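Projannalysin (Methanocaldococcus jannaschii, PDB 4JIX) is the zymogen of jannalysin, a soluble zinc metallopeptidase of the minigluzincin type that probably hydrolyses peptide bonds once activated. Local coordinates at residues I40-L52 against I68-I81. The protein carries 1 engineered substitution. Sequence-based numbering, arbitrary orientation.
With ZN (zinc ion), chain C; SO4 (sulfate ion), chain E.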
loop_
_atom_site.group_PDB
_atom_site.type_symbol
_atom_site.label_atom_id
_atom_site.label_comp_id
_atom_site.label_asym_id
_atom_site.label_seq_id
_atom_site.Cartn_x
_atom_site.Cartn_y
_atom_site.Cartn_z
ATOM N N ILE A 40 1.120 -5.561 5.809
ATOM C CA ILE A 40 2.471 -5.036 5.894
ATOM C C ILE A 40 2.718 -4.633 7.375
ATOM O O ILE A 40 3.863 -4.575 7.808
ATOM C CB ILE A 40 2.808 -3.936 4.858
ATOM C CG1 ILE A 40 1.994 -2.658 5.064
ATOM C CG2 ILE A 40 2.665 -4.501 3.418
ATOM C CD1 ILE A 40 2.385 -1.434 4.062
ATOM N N ALA A 41 1.635 -4.419 8.152
ATOM C CA ALA A 41 1.728 -4.097 9.576
ATOM C C ALA A 41 0.433 -4.407 10.313
ATOM O O ALA A 41 -0.658 -4.327 9.751
ATOM C CB ALA A 41 2.100 -2.633 9.782
ATOM N N SER A 42 0.562 -4.753 11.595
ATOM C CA SER A 42 -0.582 -5.027 12.461
ATOM C C SER A 42 -0.180 -4.777 13.912
ATOM O O SER A 42 0.998 -4.627 14.227
ATOM C CB SER A 42 -1.097 -6.459 12.283
ATOM O OG SER A 42 -0.092 -7.389 12.636
ATOM N N PHE A 43 -1.168 -4.717 14.777
ATOM C CA PHE A 43 -0.950 -4.534 16.199
ATOM C C PHE A 43 -1.917 -5.424 16.928
ATOM O O PHE A 43 -3.123 -5.362 16.674
ATOM C CB PHE A 43 -1.112 -3.066 16.630
ATOM C CG PHE A 43 -0.747 -2.882 18.080
ATOM C CD1 PHE A 43 0.581 -2.736 18.466
ATOM C CD2 PHE A 43 -1.721 -2.949 19.075
ATOM C CE1 PHE A 43 0.927 -2.629 19.815
ATOM C CE2 PHE A 43 -1.370 -2.853 20.425
ATOM C CZ PHE A 43 -0.051 -2.697 20.785
ATOM N N SER A 44 -1.399 -6.232 17.860
ATOM C CA SER A 44 -2.249 -7.094 18.650
ATOM C C SER A 44 -2.396 -6.523 20.052
ATOM O O SER A 44 -1.403 -6.408 20.754
ATOM C CB SER A 44 -1.688 -8.515 18.694
ATOM O OG SER A 44 -2.288 -9.255 19.749
ATOM N N PHE A 45 -3.622 -6.165 20.468
ATOM C CA PHE A 45 -3.880 -5.674 21.835
ATOM C C PHE A 45 -3.708 -6.795 22.863
ATOM O O PHE A 45 -3.344 -6.522 24.006
ATOM C CB PHE A 45 -5.303 -5.098 21.962
ATOM C CG PHE A 45 -5.443 -3.693 21.435
ATOM C CD1 PHE A 45 -5.757 -3.462 20.099
ATOM C CD2 PHE A 45 -5.257 -2.595 22.273
ATOM C CE1 PHE A 45 -5.868 -2.153 19.605
ATOM C CE2 PHE A 45 -5.388 -1.289 21.784
ATOM C CZ PHE A 45 -5.705 -1.074 20.460
ATOM N N LYS A 46 -3.968 -8.043 22.452
ATOM C CA LYS A 46 -3.878 -9.229 23.313
ATOM C C LYS A 46 -2.425 -9.442 23.794
ATOM O O LYS A 46 -2.207 -9.625 24.996
ATOM C CB LYS A 46 -4.404 -10.467 22.558
ATOM C CG LYS A 46 -4.473 -11.748 23.393
ATOM C CD LYS A 46 -4.928 -12.918 22.536
ATOM C CE LYS A 46 -4.954 -14.206 23.322
ATOM N NZ LYS A 46 -5.466 -15.338 22.505
ATOM N N THR A 47 -1.436 -9.361 22.874
ATOM C CA THR A 47 -0.030 -9.564 23.258
ATOM C C THR A 47 0.787 -8.269 23.254
ATOM O O THR A 47 1.969 -8.319 23.606
ATOM C CB THR A 47 0.647 -10.604 22.354
ATOM O OG1 THR A 47 0.578 -10.161 20.999
ATOM C CG2 THR A 47 0.055 -12.004 22.512
ATOM N N LYS A 48 0.171 -7.114 22.885
ATOM C CA LYS A 48 0.846 -5.800 22.786
ATOM C C LYS A 48 2.041 -5.945 21.832
ATOM O O LYS A 48 3.167 -5.575 22.158
ATOM C CB LYS A 48 1.251 -5.258 24.177
ATOM C CG LYS A 48 0.123 -4.491 24.851
ATOM C CD LYS A 48 0.055 -4.728 26.355
ATOM C CE LYS A 48 -1.100 -3.991 27.008
ATOM N NZ LYS A 48 -2.437 -4.454 26.523
ATOM N N THR A 49 1.786 -6.549 20.661
ATOM C CA THR A 49 2.830 -6.820 19.682
ATOM C C THR A 49 2.606 -6.026 18.414
ATOM O O THR A 49 1.566 -6.162 17.759
ATOM C CB THR A 49 2.895 -8.331 19.389
ATOM O OG1 THR A 49 3.195 -9.018 20.598
ATOM C CG2 THR A 49 3.920 -8.693 18.328
ATOM N N LEU A 50 3.609 -5.231 18.049
ATOM C CA LEU A 50 3.619 -4.510 16.788
ATOM C C LEU A 50 4.271 -5.460 15.789
ATOM O O LEU A 50 5.407 -5.891 16.027
ATOM C CB LEU A 50 4.399 -3.174 16.933
ATOM C CG LEU A 50 4.697 -2.382 15.641
ATOM C CD1 LEU A 50 3.432 -1.791 15.050
ATOM C CD2 LEU A 50 5.678 -1.254 15.908
ATOM N N ARG A 51 3.538 -5.868 14.737
ATOM C CA ARG A 51 4.089 -6.774 13.721
ATOM C C ARG A 51 4.381 -5.994 12.453
ATOM O O ARG A 51 3.532 -5.232 11.994
ATOM C CB ARG A 51 3.159 -7.966 13.430
ATOM C CG ARG A 51 3.086 -8.931 14.598
ATOM C CD ARG A 51 2.458 -10.272 14.260
ATOM N NE ARG A 51 2.654 -11.229 15.357
ATOM C CZ ARG A 51 1.857 -11.338 16.419
ATOM N NH1 ARG A 51 0.779 -10.569 16.533
ATOM N NH2 ARG A 51 2.129 -12.222 17.371
ATOM N N LEU A 52 5.600 -6.140 11.923
ATOM C CA LEU A 52 6.017 -5.421 10.716
ATOM C C LEU A 52 6.538 -6.396 9.684
ATOM O O LEU A 52 7.313 -7.294 10.025
ATOM C CB LEU A 52 7.093 -4.359 11.038
ATOM C CG LEU A 52 6.717 -3.264 12.058
ATOM C CD1 LEU A 52 7.946 -2.483 12.486
ATOM C CD2 LEU A 52 5.658 -2.309 11.505
ATOM N N ILE A 68 3.455 4.186 8.877
ATOM C CA ILE A 68 2.880 2.852 9.088
ATOM C C ILE A 68 2.863 2.537 10.599
ATOM O O ILE A 68 1.833 2.116 11.121
ATOM C CB ILE A 68 3.696 1.797 8.273
ATOM C CG1 ILE A 68 3.401 1.894 6.750
ATOM C CG2 ILE A 68 3.470 0.368 8.780
ATOM C CD1 ILE A 68 4.533 1.187 5.852
ATOM N N ILE A 69 4.009 2.730 11.278
ATOM C CA ILE A 69 4.153 2.472 12.714
ATOM C C ILE A 69 3.257 3.440 13.492
ATOM O O ILE A 69 2.606 3.013 14.446
ATOM C CB ILE A 69 5.639 2.548 13.164
ATOM C CG1 ILE A 69 6.478 1.424 12.506
ATOM C CG2 ILE A 69 5.764 2.483 14.705
ATOM C CD1 ILE A 69 8.018 1.703 12.473
ATOM N N LEU A 70 3.237 4.740 13.097
ATOM C CA LEU A 70 2.383 5.764 13.709
ATOM C C LEU A 70 0.919 5.326 13.663
ATOM O O LEU A 70 0.222 5.461 14.664
ATOM C CB LEU A 70 2.542 7.122 13.000
ATOM C CG LEU A 70 1.711 8.308 13.534
ATOM C CD1 LEU A 70 2.139 8.741 14.964
ATOM C CD2 LEU A 70 1.779 9.503 12.576
ATOM N N HIS A 71 0.463 4.794 12.521
ATOM C CA HIS A 71 -0.919 4.311 12.393
ATOM C C HIS A 71 -1.231 3.260 13.479
ATOM O O HIS A 71 -2.222 3.394 14.192
ATOM C CB HIS A 71 -1.187 3.709 10.988
ATOM C CG HIS A 71 -2.618 3.279 10.799
ATOM N ND1 HIS A 71 -3.537 4.091 10.162
ATOM C CD2 HIS A 71 -3.243 2.152 11.214
ATOM C CE1 HIS A 71 -4.683 3.420 10.170
ATOM N NE2 HIS A 71 -4.563 2.259 10.830
ATOM N N GLU A 72 -0.396 2.222 13.592
ATOM C CA GLU A 72 -0.642 1.149 14.572
ATOM C C GLU A 72 -0.611 1.634 16.015
ATOM O O GLU A 72 -1.366 1.136 16.855
ATOM C CB GLU A 72 0.411 0.036 14.441
ATOM C CG GLU A 72 0.634 -0.465 13.027
ATOM C CD GLU A 72 -0.592 -1.034 12.356
ATOM O OE1 GLU A 72 -1.558 -1.396 13.063
ATOM O OE2 GLU A 72 -0.603 -1.067 11.108
ATOM N N LEU A 73 0.329 2.542 16.312
ATOM C CA LEU A 73 0.529 2.992 17.673
ATOM C C LEU A 73 -0.521 4.015 18.095
ATOM O O LEU A 73 -0.815 4.077 19.286
ATOM C CB LEU A 73 1.975 3.467 17.906
ATOM C CG LEU A 73 3.047 2.337 17.818
ATOM C CD1 LEU A 73 4.431 2.856 18.143
ATOM C CD2 LEU A 73 2.712 1.137 18.753
ATOM N N ILE A 74 -1.158 4.731 17.145
ATOM C CA ILE A 74 -2.286 5.614 17.481
ATOM C C ILE A 74 -3.429 4.720 18.011
ATOM O O ILE A 74 -3.976 5.021 19.071
ATOM C CB ILE A 74 -2.735 6.538 16.309
ATOM C CG1 ILE A 74 -1.677 7.645 16.067
ATOM C CG2 ILE A 74 -4.130 7.178 16.600
ATOM C CD1 ILE A 74 -1.859 8.373 14.739
ATOM N N HIS A 75 -3.713 3.579 17.327
ATOM C CA HIS A 75 -4.722 2.611 17.777
ATOM C C HIS A 75 -4.430 2.178 19.222
ATOM O O HIS A 75 -5.335 2.148 20.049
ATOM C CB HIS A 75 -4.745 1.356 16.876
ATOM C CG HIS A 75 -5.419 1.541 15.558
ATOM N ND1 HIS A 75 -6.753 1.892 15.472
ATOM C CD2 HIS A 75 -4.928 1.374 14.310
ATOM C CE1 HIS A 75 -7.032 1.929 14.181
ATOM N NE2 HIS A 75 -5.966 1.626 13.444
ATOM N N PHE A 76 -3.165 1.839 19.509
ATOM C CA PHE A 76 -2.766 1.403 20.835
ATOM C C PHE A 76 -2.979 2.528 21.851
ATOM O O PHE A 76 -3.523 2.270 22.929
ATOM C CB PHE A 76 -1.306 0.910 20.847
ATOM C CG PHE A 76 -0.825 0.382 22.186
ATOM C CD1 PHE A 76 0.443 0.705 22.666
ATOM C CD2 PHE A 76 -1.623 -0.478 22.947
ATOM C CE1 PHE A 76 0.899 0.192 23.885
ATOM C CE2 PHE A 76 -1.163 -0.994 24.163
ATOM C CZ PHE A 76 0.090 -0.644 24.630
ATOM N N LYS A 77 -2.612 3.778 21.487
ATOM C CA LYS A 77 -2.775 4.917 22.394
ATOM C C LYS A 77 -4.253 5.191 22.758
ATOM O O LYS A 77 -4.553 5.410 23.929
ATOM C CB LYS A 77 -2.150 6.191 21.808
ATOM C CG LYS A 77 -1.933 7.249 22.890
ATOM C CD LYS A 77 -1.907 8.621 22.319
ATOM C CE LYS A 77 -1.828 9.661 23.405
ATOM N NZ LYS A 77 -1.116 10.868 22.914
ATOM N N ILE A 78 -5.153 5.195 21.765
ATOM C CA ILE A 78 -6.566 5.528 21.984
ATOM C C ILE A 78 -7.404 4.302 22.439
ATOM O O ILE A 78 -8.590 4.458 22.748
ATOM C CB ILE A 78 -7.174 6.206 20.721
ATOM C CG1 ILE A 78 -7.260 5.229 19.513
ATOM C CG2 ILE A 78 -6.397 7.497 20.384
ATOM C CD1 ILE A 78 -8.095 5.671 18.364
ATOM N N LYS A 79 -6.791 3.104 22.477
ATOM C CA LYS A 79 -7.445 1.847 22.859
ATOM C C LYS A 79 -8.683 1.598 21.968
ATOM O O LYS A 79 -9.788 1.341 22.460
ATOM C CB LYS A 79 -7.807 1.821 24.371
ATOM C CG LYS A 79 -6.601 2.049 25.324
ATOM C CD LYS A 79 -5.568 0.897 25.262
ATOM C CE LYS A 79 -4.375 1.068 26.188
ATOM N NZ LYS A 79 -3.454 2.132 25.735
ATOM N N SER A 80 -8.484 1.710 20.644
ATOM C CA SER A 80 -9.549 1.487 19.667
ATOM C C SER A 80 -8.976 0.939 18.389
ATOM O O SER A 80 -7.977 1.460 17.905
ATOM C CB SER A 80 -10.304 2.783 19.371
ATOM O OG SER A 80 -11.315 2.568 18.395
ATOM N N ILE A 81 -9.620 -0.097 17.829
ATOM C CA ILE A 81 -9.224 -0.667 16.536
ATOM C C ILE A 81 -9.839 0.170 15.386
ATOM O O ILE A 81 -9.552 -0.087 14.220
ATOM C CB ILE A 81 -9.615 -2.164 16.420
ATOM C CG1 ILE A 81 -11.152 -2.344 16.425
ATOM C CG2 ILE A 81 -8.904 -2.998 17.513
ATOM C CD1 ILE A 81 -11.654 -3.698 15.878
HETATM ZN ZN ZN C . -6.116 0.999 11.414
HETATM S S SO4 E . -1.366 -12.582 18.840
HETATM O O1 SO4 E . -0.162 -11.800 19.129
HETATM O O2 SO4 E . -2.518 -11.990 19.518
HETATM O O3 SO4 E . -1.605 -12.582 17.400
HETATM O O4 SO4 E . -1.179 -13.961 19.292
HETATM O O HOH W 1 -6.289 0.287 9.358
#
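The zinc-binding HExxH helix of this minigluzincin, 62-78, packs on strand 41-44, and A41 and E72 show how the two meet: A41 CB touches E72 OE2 at 3.4 Å. Strand 41-44 and helix segment 68-78 run nearly parallel, 19° apart and 8.2 Å between axes. E72 bends about its CB-CG bond, which lays its carboxylate along the strand, with OE1 3.8 Å from F43 N, too far to count as a bond. L50 CD1 packs on E72 CB at 3.6 Å. H71 and H75, either side of E72 in the motif, bind the zinc ion through NE2, and H83 and a water share the metal. By analogy with the family, E72 is probably the general base, although in this zymogen structure its carboxylate does not touch the metal-bound water. With an alanine in its place the carboxylate is gone, which would probably leave A41 CB and L50 CD1 facing a gap and that water without its presumed base. Further along, F76 CB sits over one face of the F43 ring, a CH-pi contact 4.1 Å from its centroid, while the two ring planes meet obliquely at 36°. F43 CG, anti to its own N (chi1 -174°), brings the ring onto this helix. The F45 ring presents its CZ edge to H75 O, 3.3 Å away and near the ring plane; H75 O also accepts S80 N. On the neighbouring strand 49-52, L52 CD2 packs on I69 CG1 at 4.0 Å, with I12 of helix 12-22 touching both.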